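Local coordinates for hypothetical protein (Deinococcus radiodurans, PDB 1U5K) that probably takes part in DNA repair and recombination by the RecF pathway and carries a bound zinc ion, at residues D22-L27 against K33-A38. Numbering follows the deposited sequence.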
# COMPACT_ATOMS: atom_id res chain seq x y z
N ASP A 22 20.66 10.05 1.92
CA ASP A 22 19.87 10.89 2.81
C ASP A 22 18.81 10.06 3.53
O ASP A 22 18.41 8.99 3.06
CB ASP A 22 19.20 12.02 2.03
CG ASP A 22 20.18 12.84 1.19
OD1 ASP A 22 21.32 13.08 1.63
OD2 ASP A 22 19.88 13.28 0.05
N ILE A 23 18.34 10.56 4.66
CA ILE A 23 17.25 9.92 5.40
C ILE A 23 16.10 10.91 5.49
O ILE A 23 16.28 12.00 6.00
CB ILE A 23 17.67 9.49 6.81
CG1 ILE A 23 18.89 8.58 6.79
CG2 ILE A 23 16.51 8.79 7.51
CD1 ILE A 23 19.62 8.56 8.12
N ILE A 24 14.96 10.56 4.90
CA ILE A 24 13.76 11.37 4.92
C ILE A 24 12.81 10.75 5.94
O ILE A 24 12.45 9.57 5.86
CB ILE A 24 13.10 11.41 3.53
CG1 ILE A 24 13.98 12.11 2.50
CG2 ILE A 24 11.74 12.07 3.63
CD1 ILE A 24 13.36 12.15 1.11
N VAL A 25 12.40 11.55 6.91
CA VAL A 25 11.53 11.04 7.97
C VAL A 25 10.26 11.84 8.05
O VAL A 25 10.22 13.04 7.78
CB VAL A 25 12.18 11.06 9.35
CG1 VAL A 25 13.13 9.89 9.47
CG2 VAL A 25 12.83 12.39 9.65
N THR A 26 9.19 11.13 8.41
CA THR A 26 7.99 11.80 8.83
C THR A 26 7.85 11.60 10.33
O THR A 26 8.05 10.50 10.84
CB THR A 26 6.81 11.25 8.05
OG1 THR A 26 6.97 11.58 6.67
CG2 THR A 26 5.52 11.97 8.44
N LEU A 27 7.50 12.67 11.03
CA LEU A 27 7.28 12.62 12.46
C LEU A 27 5.88 13.09 12.79
O LEU A 27 5.32 14.01 12.19
CB LEU A 27 8.27 13.51 13.21
CG LEU A 27 9.78 13.46 12.99
CD1 LEU A 27 10.36 14.29 14.12
CD2 LEU A 27 10.33 12.10 13.05
N LYS A 33 2.10 17.24 12.00
CA LYS A 33 2.95 16.35 11.24
C LYS A 33 4.16 17.11 10.72
O LYS A 33 3.99 18.26 10.31
CB LYS A 33 2.17 15.83 10.03
CG LYS A 33 1.02 14.86 10.26
CD LYS A 33 0.53 14.46 8.86
CE LYS A 33 -0.90 14.01 8.83
NZ LYS A 33 -1.18 13.06 7.70
N LEU A 34 5.32 16.47 10.65
CA LEU A 34 6.56 17.07 10.18
C LEU A 34 7.30 16.10 9.27
O LEU A 34 7.54 14.96 9.65
CB LEU A 34 7.47 17.43 11.37
CG LEU A 34 8.88 17.95 11.11
CD1 LEU A 34 8.87 19.23 10.30
CD2 LEU A 34 9.59 18.17 12.44
N LYS A 35 7.64 16.55 8.07
CA LYS A 35 8.51 15.85 7.14
C LYS A 35 9.84 16.60 7.05
O LYS A 35 9.86 17.82 6.95
CB LYS A 35 7.85 15.73 5.76
CG LYS A 35 8.53 14.75 4.82
CD LYS A 35 7.58 14.21 3.74
CE LYS A 35 8.33 13.53 2.61
NZ LYS A 35 7.54 13.34 1.36
N ALA A 36 10.94 15.87 7.13
CA ALA A 36 12.27 16.45 7.08
C ALA A 36 13.29 15.44 6.57
O ALA A 36 13.06 14.24 6.59
CB ALA A 36 12.68 16.92 8.46
N ILE A 37 14.43 15.95 6.12
CA ILE A 37 15.51 15.18 5.52
C ILE A 37 16.80 15.38 6.31
O ILE A 37 17.17 16.52 6.59
CB ILE A 37 15.71 15.59 4.04
CG1 ILE A 37 16.85 14.79 3.40
CG2 ILE A 37 16.02 17.08 3.87
CD1 ILE A 37 16.78 14.80 1.88
N ALA A 38 17.46 14.29 6.69
CA ALA A 38 18.80 14.32 7.26
C ALA A 38 19.78 14.00 6.13
O ALA A 38 19.88 12.86 5.68
CB ALA A 38 18.93 13.34 8.42
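Ile23, Val25 and Leu27 pair with Ala38, Ala36 and Leu34 through six backbone hydrogen bonds, two to each pair. Leu27 N to Leu34 O and Ala38 N to Ile23 O are the shortest, both 2.7 Å, and all six are fairly straight, with N-H...O angles of at least 156°. Beyond the two strands, Asp22 OD1 accepts a hydrogen bond from Gly40 N. Between the bonded pairs lie the non-hydrogen-bonded pairs Ile24-Ile37 and Thr26-Lys35, where CA-H...O contacts add to the ladder, as from Thr26 CA to Leu34 O (3.3 Å). The segment axes run at 157°, and this antiparallel hairpin supplies the second and third strands of the N-terminal OB fold, flanked by strands 5-17 and 69-78. On the face bearing Ile24, a chi1 of 179° sets Ile37 CG1 opposite the backbone N and carries CD1 across to Ile24 CG1 (3.9 Å) and Asp22 CB (3.7 Å). The other branch of Ile24, CG2, lies 3.8 Å from Lys35 CE, against the aliphatic part of that extended side chain. Replacing Ile24 by alanine removes both branches, which would probably open a gap beside Ile37 CD1 and let the Lys35 methylenes swing more freely. On the opposite face, Leu27 CD1 lies 4.3 Å from Leu34 CD2.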